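Local coordinates for protein erythrocyte binding antigen 140 (Plasmodium falciparum, PDB 4GF2) that probably binds the sialylated receptor glycophorin C on red blood cells during parasite invasion, through the two Duffy-binding-like domains that this fragment contains, at residues Thr33-Asp38 and Met233-Asn238; Asp104-Gly109 and Glu173-Leu178; Glu422-Val427 and Ile440-Trp445. The protein carries 3 engineered substitutions. All blocks are in the same frame, centred on the assembly; numbering follows the deposited sequence.

Overall arrangement
Contacts 1 and 2 belong to the first Duffy-binding-like region and touch each other, their centres about 10 Å apart. Contact 1 is buried and apolar, a strand laid across helix 213-242. Contact 2 is partly buried and largely polar, a loop tied to the start of helix 175-202, the preceding helix in the chain. They meet by packing: Ile176 CD1 on Leu236 O, Val34 on Met106 O and Val36 on Asp107. Contact 3 lies in the second Duffy-binding-like region, its centre about 38 Å from that of contact 1 and about 47 Å from that of contact 2. Also buried, it pairs an apolar helix crossing with one side-chain hydrogen bond, intermediate between the other two.

Contact 1 of 3, residues Thr33-Asp38 and Met233-Asn238; sequences TVCVPD and MEVLTN
Val235 carries most of the contact: it points from helix 213-242 straight at strand 33-37, and its two methyl groups do different jobs. CG1, anti to the backbone N (chi1 165°), goes to the middle of the strand, where it meets Cys35 SG at 3.7 Å and also touches Thr33 O and Val34 CA. CG2 turns to the edge of the contact and meets Thr33 CG2 methyl to methyl at 3.6 Å, the two side chains crossing at about a right angle. Thr33 offers that methyl because its first torsion sets CG2 anti to the backbone N and tucks OG1 beside it, so the threonine side chain takes part through its methyl.

Cys35 also faces the helix. Its SG, beside the backbone N, presses on Val235, while its CB takes Leu236 CD2 at 4.0 Å. Leu236 leaves the helix obliquely, but its extended end swings in, and the same CD2 lies 3.8 Å from Cys35 O. No hydrogen bond joins the two segments; the hold is van der Waals contact, most of it gathered on Val235. The strand and helix axes pass 7.7 Å apart at 107°, so the strand runs across the helix and only a short length of each can touch.

The disulfide from Cys35 to Cys25 of strand 23-27 joins the two strands on the face turned to the helix, so its sulfur is part of the surface Val235 meets. Val34 and Val36 point away from the helix, toward the loop that carries Met106 and Asp107, and Trp183 of helix 175-202 packs on Leu236. The arrangement is a disulfide-pinned antiparallel two-strand hairpin lying crosswise on a long helix, within the mostly helical Duffy-binding-like fold.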
loop_
_atom_site.group_PDB
_atom_site.type_symbol
_atom_site.label_atom_id
_atom_site.label_comp_id
_atom_site.label_asym_id
_atom_site.label_seq_id
_atom_site.Cartn_x
_atom_site.Cartn_y
_atom_site.Cartn_z
ATOM N N THR A 33 -8.951 18.096 -21.428
ATOM C CA THR A 33 -8.850 18.270 -19.981
ATOM C C THR A 33 -8.163 19.591 -19.638
ATOM O O THR A 33 -7.154 19.954 -20.244
ATOM C CB THR A 33 -8.067 17.115 -19.323
ATOM O OG1 THR A 33 -8.815 15.900 -19.431
ATOM C CG2 THR A 33 -7.810 17.404 -17.851
ATOM N N VAL A 34 -8.725 20.305 -18.668
ATOM C CA VAL A 34 -8.106 21.512 -18.129
ATOM C C VAL A 34 -8.207 21.514 -16.606
ATOM O O VAL A 34 -9.112 20.906 -16.038
ATOM C CB VAL A 34 -8.772 22.800 -18.667
ATOM C CG1 VAL A 34 -8.488 22.975 -20.148
ATOM C CG2 VAL A 34 -10.273 22.784 -18.400
ATOM N N CYS A 35 -7.269 22.203 -15.958
ATOM C CA CYS A 35 -7.266 22.336 -14.507
ATOM C C CYS A 35 -7.446 23.796 -14.123
ATOM O O CYS A 35 -6.582 24.631 -14.391
ATOM C CB CYS A 35 -5.956 21.811 -13.919
ATOM S SG CYS A 35 -5.707 20.036 -14.128
ATOM N N VAL A 36 -8.571 24.092 -13.482
ATOM C CA VAL A 36 -8.910 25.453 -13.103
ATOM C C VAL A 36 -8.760 25.649 -11.596
ATOM O O VAL A 36 -9.135 24.779 -10.812
ATOM C CB VAL A 36 -10.355 25.777 -13.505
ATOM C CG1 VAL A 36 -10.689 27.221 -13.180
ATOM C CG2 VAL A 36 -10.560 25.502 -14.985
ATOM N N PRO A 37 -8.204 26.794 -11.181
ATOM C CA PRO A 37 -8.097 27.067 -9.746
ATOM C C PRO A 37 -9.439 27.492 -9.161
ATOM O O PRO A 37 -10.211 28.188 -9.821
ATOM C CB PRO A 37 -7.091 28.220 -9.687
ATOM C CG PRO A 37 -7.252 28.924 -10.986
ATOM C CD PRO A 37 -7.620 27.874 -11.999
ATOM N N ASP A 38 -9.719 27.072 -7.935
ATOM C CA ASP A 38 -10.978 27.419 -7.295
ATOM C C ASP A 38 -11.116 28.942 -7.211
ATOM O O ASP A 38 -12.224 29.481 -7.235
ATOM C CB ASP A 38 -11.055 26.790 -5.904
ATOM C CG ASP A 38 -12.481 26.586 -5.437
ATOM O OD1 ASP A 38 -13.372 26.453 -6.300
ATOM O OD2 ASP A 38 -12.711 26.551 -4.210
ATOM N N MET A 233 -0.122 18.834 -12.994
ATOM C CA MET A 233 0.940 19.527 -13.705
ATOM C C MET A 233 1.065 18.998 -15.129
ATOM O O MET A 233 1.346 19.757 -16.051
ATOM C CB MET A 233 2.276 19.401 -12.973
ATOM C CG MET A 233 3.246 20.533 -13.303
ATOM S SD MET A 233 4.867 20.351 -12.536
ATOM C CE MET A 233 5.542 19.002 -13.488
ATOM N N GLU A 234 0.851 17.700 -15.311
ATOM C CA GLU A 234 0.879 17.119 -16.648
ATOM C C GLU A 234 -0.102 17.864 -17.545
ATOM O O GLU A 234 0.266 18.346 -18.614
ATOM C CB GLU A 234 0.540 15.628 -16.606
ATOM C CG GLU A 234 1.664 14.757 -16.068
ATOM C CD GLU A 234 1.245 13.308 -15.887
ATOM O OE1 GLU A 234 0.158 12.936 -16.375
ATOM O OE2 GLU A 234 2.005 12.543 -15.257
ATOM N N VAL A 235 -1.349 17.969 -17.100
ATOM C CA VAL A 235 -2.365 18.691 -17.852
ATOM C C VAL A 235 -1.885 20.094 -18.198
ATOM O O VAL A 235 -1.816 20.471 -19.365
ATOM C CB VAL A 235 -3.671 18.804 -17.050
ATOM C CG1 VAL A 235 -4.588 19.865 -17.656
ATOM C CG2 VAL A 235 -4.367 17.454 -16.982
ATOM N N LEU A 236 -1.549 20.860 -17.168
ATOM C CA LEU A 236 -1.143 22.249 -17.342
ATOM C C LEU A 236 0.056 22.369 -18.276
ATOM O O LEU A 236 0.119 23.278 -19.105
ATOM C CB LEU A 236 -0.813 22.878 -15.984
ATOM C CG LEU A 236 -1.984 23.007 -15.005
ATOM C CD1 LEU A 236 -1.512 23.496 -13.636
ATOM C CD2 LEU A 236 -3.042 23.944 -15.567
ATOM N N THR A 237 1.001 21.445 -18.143
ATOM C CA THR A 237 2.242 21.512 -18.902
ATOM C C THR A 237 2.001 21.151 -20.364
ATOM O O THR A 237 2.657 21.686 -21.260
ATOM C CB THR A 237 3.323 20.588 -18.302
ATOM O OG1 THR A 237 4.603 21.221 -18.403
ATOM C CG2 THR A 237 3.364 19.244 -19.016
ATOM N N ASN A 238 1.060 20.243 -20.605
ATOM C CA ASN A 238 0.699 19.874 -21.968
ATOM C C ASN A 238 -0.076 21.002 -22.631
ATOM O O ASN A 238 0.113 21.285 -23.813
ATOM C CB ASN A 238 -0.129 18.590 -21.981
ATOM C CG ASN A 238 0.634 17.398 -21.437
ATOM O OD1 ASN A 238 1.865 17.406 -21.383
ATOM N ND2 ASN A 238 -0.094 16.363 -21.033
#

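Contact 2 of 3, residues Asp104-Gly109 and Glu173-Leu178; sequences DDMDFG and EPQINL
The irregular loop 104-109 passes the start of helix 175-202, where Pro174 holds the N-cap position, and the backbones come closest at Asp104 and Gln175, whose CA atoms are 6.6 Å apart. Asp104, its CG anti to the backbone N, directs OD2 to the first helical N-H: Gln175 N donates to it at 3.2 Å, nearly straight at 169°, from above the carboxylate plane. Its OD1 takes two waters, one of which accepts from Ile176 N while the other also donates to Gln175 OE1.

Gln175 reaches back with an extended chain, sliding past Asp104 the opposite way. OE1 accepts from Met106 N at 2.8 Å, in the carbonyl plane, and NE2 gives an N-H to Asp105 OD1 at 3.2 Å. That oxygen also takes Asp107 N at 2.8 Å, closing an Asx turn, and both donors come from well above the carboxylate plane. Met106, bent at its last torsion, lays CE 3.2 Å from Gln175 OE1, a packing contact, with Ile176 CB beside the same methyl.

Asp96 accepts a further bond from Gln175 NE2, and Lys40 forms salt bridges with both Asp105 and Asp107. With both ends of its amide held, Gln175 has its flip fixed, and the carboxylate of Asp104 at a helix start is probably stabilised in its charged form by the helix dipole.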
loop_
_atom_site.group_PDB
_atom_site.type_symbol
_atom_site.label_atom_id
_atom_site.label_comp_id
_atom_site.label_asym_id
_atom_site.label_seq_id
_atom_site.Cartn_x
_atom_site.Cartn_y
_atom_site.Cartn_z
ATOM N N ASP A 104 -9.464 34.591 -23.547
ATOM C CA ASP A 104 -8.346 33.695 -23.262
ATOM C C ASP A 104 -8.570 33.009 -21.917
ATOM O O ASP A 104 -7.887 33.297 -20.936
ATOM C CB ASP A 104 -7.023 34.463 -23.261
ATOM C CG ASP A 104 -5.832 33.572 -22.948
ATOM O OD1 ASP A 104 -5.911 32.356 -23.215
ATOM O OD2 ASP A 104 -4.819 34.087 -22.425
ATOM N N ASP A 105 -9.535 32.098 -21.883
ATOM C CA ASP A 105 -9.950 31.474 -20.636
ATOM C C ASP A 105 -10.174 29.975 -20.807
ATOM O O ASP A 105 -10.912 29.545 -21.694
ATOM C CB ASP A 105 -11.237 32.129 -20.139
ATOM C CG ASP A 105 -11.541 31.794 -18.695
ATOM O OD1 ASP A 105 -10.847 30.923 -18.128
ATOM O OD2 ASP A 105 -12.477 32.399 -18.129
ATOM N N MET A 106 -9.530 29.183 -19.955
ATOM C CA MET A 106 -9.706 27.734 -19.967
ATOM C C MET A 106 -10.893 27.313 -19.099
ATOM O O MET A 106 -11.451 26.231 -19.281
ATOM C CB MET A 106 -8.432 27.045 -19.478
ATOM C CG MET A 106 -7.274 27.129 -20.458
ATOM S SD MET A 106 -5.687 26.709 -19.711
ATOM C CE MET A 106 -5.378 28.173 -18.730
ATOM N N ASP A 107 -11.269 28.177 -18.158
ATOM C CA ASP A 107 -12.416 27.934 -17.285
ATOM C C ASP A 107 -13.715 28.035 -18.084
ATOM O O ASP A 107 -13.842 28.882 -18.965
ATOM C CB ASP A 107 -12.403 28.942 -16.131
ATOM C CG ASP A 107 -13.603 28.807 -15.210
ATOM O OD1 ASP A 107 -14.122 27.683 -15.037
ATOM O OD2 ASP A 107 -14.019 29.845 -14.649
ATOM N N PHE A 108 -14.675 27.166 -17.778
ATOM C CA PHE A 108 -15.903 27.083 -18.563
ATOM C C PHE A 108 -17.095 26.637 -17.720
ATOM O O PHE A 108 -16.956 26.326 -16.538
ATOM C CB PHE A 108 -15.711 26.094 -19.710
ATOM C CG PHE A 108 -15.684 24.659 -19.266
ATOM C CD1 PHE A 108 -14.526 24.098 -18.753
ATOM C CD2 PHE A 108 -16.820 23.873 -19.355
ATOM C CE1 PHE A 108 -14.501 22.777 -18.342
ATOM C CE2 PHE A 108 -16.802 22.552 -18.946
ATOM C CZ PHE A 108 -15.642 22.004 -18.440
ATOM N N GLY A 109 -18.267 26.595 -18.347
ATOM C CA GLY A 109 -19.486 26.181 -17.677
ATOM C C GLY A 109 -19.955 27.161 -16.620
ATOM O O GLY A 109 -19.293 28.162 -16.346
ATOM N N GLU A 173 0.125 38.684 -19.365
ATOM C CA GLU A 173 0.676 37.416 -19.826
ATOM C C GLU A 173 -0.463 36.458 -20.152
ATOM O O GLU A 173 -1.560 36.588 -19.612
ATOM C CB GLU A 173 1.540 36.771 -18.742
ATOM C CG GLU A 173 2.606 37.654 -18.132
ATOM C CD GLU A 173 3.465 36.888 -17.139
ATOM O OE1 GLU A 173 3.778 37.430 -16.059
ATOM O OE2 GLU A 173 3.829 35.732 -17.440
ATOM N N PRO A 174 -0.204 35.478 -21.028
ATOM C CA PRO A 174 -1.207 34.446 -21.296
ATOM C C PRO A 174 -1.692 33.787 -20.009
ATOM O O PRO A 174 -0.912 33.634 -19.068
ATOM C CB PRO A 174 -0.443 33.440 -22.158
ATOM C CG PRO A 174 0.588 34.264 -22.851
ATOM C CD PRO A 174 1.000 35.308 -21.860
ATOM N N GLN A 175 -2.962 33.398 -19.974
ATOM C CA GLN A 175 -3.547 32.833 -18.768
ATOM C C GLN A 175 -2.778 31.607 -18.289
ATOM O O GLN A 175 -2.527 31.448 -17.092
ATOM C CB GLN A 175 -5.010 32.453 -18.997
ATOM C CG GLN A 175 -5.656 31.832 -17.769
ATOM C CD GLN A 175 -7.112 31.494 -17.976
ATOM O OE1 GLN A 175 -7.449 30.617 -18.765
ATOM N NE2 GLN A 175 -7.989 32.191 -17.262
ATOM N N ILE A 176 -2.411 30.741 -19.224
ATOM C CA ILE A 176 -1.786 29.474 -18.866
ATOM C C ILE A 176 -0.416 29.675 -18.229
ATOM O O ILE A 176 0.008 28.878 -17.393
ATOM C CB ILE A 176 -1.650 28.547 -20.084
ATOM C CG1 ILE A 176 -1.290 27.138 -19.617
ATOM C CG2 ILE A 176 -0.608 29.091 -21.058
ATOM C CD1 ILE A 176 -1.410 26.117 -20.694
ATOM N N ASN A 177 0.276 30.734 -18.627
ATOM C CA ASN A 177 1.543 31.076 -17.997
ATOM C C ASN A 177 1.294 31.474 -16.544
ATOM O O ASN A 177 1.963 30.990 -15.628
ATOM C CB ASN A 177 2.243 32.208 -18.755
ATOM C CG ASN A 177 2.582 31.832 -20.196
ATOM O OD1 ASN A 177 1.862 31.066 -20.842
ATOM N ND2 ASN A 177 3.685 32.373 -20.703
ATOM N N LEU A 178 0.308 32.342 -16.340
ATOM C CA LEU A 178 -0.044 32.802 -15.003
ATOM C C LEU A 178 -0.557 31.656 -14.136
ATOM O O LEU A 178 -0.237 31.585 -12.953
ATOM C CB LEU A 178 -1.093 33.915 -15.075
ATOM C CG LEU A 178 -0.641 35.202 -15.768
ATOM C CD1 LEU A 178 -1.789 36.197 -15.899
ATOM C CD2 LEU A 178 0.522 35.827 -15.021
HETATM O O HOH W 1 -3.447 30.771 -22.169
HETATM O O HOH W 2 -6.440 30.256 -21.566
#

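Contact 3 of 3, residues Glu422-Val427 and Ile440-Trp445; sequences ENLNKV and IFREKW
Asn425 OD1 is the best-held polar atom across this contact, and one hydrogen bond grips it: Arg442 NH1 donates at 3.0 Å, close to straight at 164°. The donor arrives on a lone pair in the carbonyl plane, while the oxygen sits at the edge of the guanidinium, in its plane, although the amide and guanidinium planes are themselves turned 55° apart. The arginine chain lies along the same oxygen, with Arg442 CD 3.3 Å from Asn425 OD1. A bend at its third torsion turns the guanidinium so that its NH1 edge meets OD1. The other end of the guanidinium is tied too: NH2 donates to Lys407 O, which links the pair to the end of helix 388-407.

Beside this bond, helices 415-427 and 435-457, consecutive in the chain and joined by a short loop, cross at 93° with their axes 9.9 Å apart, within the helical second Duffy-binding-like region. Leu424 fills the crossing. Its CG is anti to the backbone N, and the second torsion turns the two methyls onto different neighbours. CD1 sits over one face of the Trp445 indole, 3.9 Å from the centroid of the five-membered ring, a CH-pi contact almost along the ring normal. The same methyl touches Phe441 CE2, also at 3.9 Å. CD2 rests between Arg442 CG, at 3.8 Å, and the CE3 corner of the same indole, so the aliphatic stem of the arginine forms part of the apolar surface.

Val427, one turn further on, brings CG1 to the edge of the Phe441 ring, with CZ 4.4 Å away. Tyr364 of helix 361-382 touches the leucine and meets Trp445 edge-to-face, and Ile406 of helix 388-407 packs against both Leu424 and Trp445.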
loop_
_atom_site.group_PDB
_atom_site.type_symbol
_atom_site.label_atom_id
_atom_site.label_comp_id
_atom_site.label_asym_id
_atom_site.label_seq_id
_atom_site.Cartn_x
_atom_site.Cartn_y
_atom_site.Cartn_z
ATOM N N GLU A 422 -9.593 -12.303 9.169
ATOM C CA GLU A 422 -10.646 -11.322 9.377
ATOM C C GLU A 422 -10.207 -9.936 8.921
ATOM O O GLU A 422 -11.017 -9.143 8.451
ATOM C CB GLU A 422 -11.052 -11.299 10.848
ATOM C CG GLU A 422 -11.690 -12.598 11.317
ATOM C CD GLU A 422 -11.908 -12.634 12.819
ATOM O OE1 GLU A 422 -11.208 -11.885 13.537
ATOM O OE2 GLU A 422 -12.778 -13.407 13.280
ATOM N N ASN A 423 -8.918 -9.648 9.041
ATOM C CA ASN A 423 -8.424 -8.339 8.648
ATOM C C ASN A 423 -8.309 -8.194 7.138
ATOM O O ASN A 423 -8.271 -7.080 6.618
ATOM C CB ASN A 423 -7.104 -8.032 9.347
ATOM C CG ASN A 423 -7.314 -7.584 10.773
ATOM O OD1 ASN A 423 -8.371 -7.054 11.107
ATOM N ND2 ASN A 423 -6.323 -7.794 11.619
ATOM N N LEU A 424 -8.273 -9.318 6.434
ATOM C CA LEU A 424 -8.365 -9.294 4.981
ATOM C C LEU A 424 -9.817 -9.082 4.568
ATOM O O LEU A 424 -10.096 -8.424 3.563
ATOM C CB LEU A 424 -7.831 -10.586 4.377
ATOM C CG LEU A 424 -7.888 -10.635 2.850
ATOM C CD1 LEU A 424 -7.305 -9.368 2.244
ATOM C CD2 LEU A 424 -7.141 -11.853 2.345
ATOM N N ASN A 425 -10.740 -9.641 5.345
ATOM C CA ASN A 425 -12.155 -9.370 5.142
ATOM C C ASN A 425 -12.421 -7.877 5.273
ATOM O O ASN A 425 -13.211 -7.315 4.519
ATOM C CB ASN A 425 -13.013 -10.143 6.143
ATOM C CG ASN A 425 -13.013 -11.639 5.883
ATOM O OD1 ASN A 425 -12.616 -12.101 4.814
ATOM N ND2 ASN A 425 -13.475 -12.403 6.864
ATOM N N LYS A 426 -11.746 -7.235 6.222
ATOM C CA LYS A 426 -11.886 -5.794 6.409
ATOM C C LYS A 426 -11.405 -5.028 5.181
ATOM O O LYS A 426 -12.017 -4.038 4.784
ATOM C CB LYS A 426 -11.122 -5.329 7.648
ATOM C CG LYS A 426 -11.750 -5.766 8.955
ATOM C CD LYS A 426 -11.045 -5.143 10.145
ATOM C CE LYS A 426 -11.662 -5.609 11.455
ATOM N NZ LYS A 426 -11.032 -4.962 12.641
ATOM N N VAL A 427 -10.310 -5.479 4.582
ATOM C CA VAL A 427 -9.828 -4.870 3.347
ATOM C C VAL A 427 -10.932 -4.894 2.297
ATOM O O VAL A 427 -11.086 -3.950 1.518
ATOM C CB VAL A 427 -8.590 -5.592 2.800
ATOM C CG1 VAL A 427 -8.254 -5.091 1.402
ATOM C CG2 VAL A 427 -7.411 -5.398 3.741
ATOM N N ILE A 440 -14.458 -16.118 -1.393
ATOM C CA ILE A 440 -14.098 -15.914 -2.792
ATOM C C ILE A 440 -13.172 -14.711 -2.952
ATOM O O ILE A 440 -12.241 -14.740 -3.756
ATOM C CB ILE A 440 -15.345 -15.728 -3.679
ATOM C CG1 ILE A 440 -16.178 -17.011 -3.694
ATOM C CG2 ILE A 440 -14.946 -15.367 -5.104
ATOM C CD1 ILE A 440 -17.575 -16.825 -4.235
ATOM N N PHE A 441 -13.419 -13.658 -2.183
ATOM C CA PHE A 441 -12.560 -12.484 -2.235
ATOM C C PHE A 441 -11.153 -12.833 -1.765
ATOM O O PHE A 441 -10.170 -12.562 -2.453
ATOM C CB PHE A 441 -13.120 -11.355 -1.374
ATOM C CG PHE A 441 -12.201 -10.173 -1.270
ATOM C CD1 PHE A 441 -12.281 -9.135 -2.182
ATOM C CD2 PHE A 441 -11.250 -10.105 -0.268
ATOM C CE1 PHE A 441 -11.434 -8.045 -2.089
ATOM C CE2 PHE A 441 -10.399 -9.017 -0.169
ATOM C CZ PHE A 441 -10.490 -7.988 -1.081
ATOM N N ARG A 442 -11.061 -13.432 -0.587
ATOM C CA ARG A 442 -9.769 -13.818 -0.039
ATOM C C ARG A 442 -9.037 -14.735 -1.019
ATOM O O ARG A 442 -7.855 -14.541 -1.299
ATOM C CB ARG A 442 -9.941 -14.505 1.316
ATOM C CG ARG A 442 -10.486 -13.592 2.411
ATOM C CD ARG A 442 -10.341 -14.233 3.784
ATOM N NE ARG A 442 -10.858 -15.599 3.788
ATOM C CZ ARG A 442 -12.119 -15.929 4.043
ATOM N NH1 ARG A 442 -13.021 -14.996 4.332
ATOM N NH2 ARG A 442 -12.482 -17.203 4.010
ATOM N N GLU A 443 -9.751 -15.720 -1.553
ATOM C CA GLU A 443 -9.156 -16.671 -2.482
ATOM C C GLU A 443 -8.570 -15.954 -3.696
ATOM O O GLU A 443 -7.458 -16.259 -4.128
ATOM C CB GLU A 443 -10.184 -17.719 -2.913
ATOM C CG GLU A 443 -10.522 -18.725 -1.818
ATOM C CD GLU A 443 -11.506 -19.788 -2.274
ATOM O OE1 GLU A 443 -12.043 -19.667 -3.394
ATOM O OE2 GLU A 443 -11.739 -20.748 -1.510
ATOM N N LYS A 444 -9.313 -14.992 -4.236
ATOM C CA LYS A 444 -8.830 -14.210 -5.369
ATOM C C LYS A 444 -7.655 -13.331 -4.957
ATOM O O LYS A 444 -6.714 -13.134 -5.727
ATOM C CB LYS A 444 -9.951 -13.346 -5.946
ATOM C CG LYS A 444 -11.017 -14.132 -6.689
ATOM C CD LYS A 444 -12.116 -13.216 -7.205
ATOM C CE LYS A 444 -13.151 -13.980 -8.016
ATOM N NZ LYS A 444 -14.235 -13.084 -8.502
ATOM N N TRP A 445 -7.708 -12.808 -3.738
ATOM C CA TRP A 445 -6.656 -11.930 -3.253
ATOM C C TRP A 445 -5.342 -12.692 -3.135
ATOM O O TRP A 445 -4.283 -12.178 -3.494
ATOM C CB TRP A 445 -7.040 -11.334 -1.900
ATOM C CG TRP A 445 -6.138 -10.226 -1.476
ATOM C CD1 TRP A 445 -6.302 -8.899 -1.728
ATOM C CD2 TRP A 445 -4.924 -10.347 -0.729
ATOM N NE1 TRP A 445 -5.267 -8.182 -1.181
ATOM C CE2 TRP A 445 -4.406 -9.049 -0.561
ATOM C CE3 TRP A 445 -4.222 -11.427 -0.185
ATOM C CZ2 TRP A 445 -3.220 -8.798 0.124
ATOM C CZ3 TRP A 445 -3.045 -11.177 0.497
ATOM C CH2 TRP A 445 -2.556 -9.873 0.646
#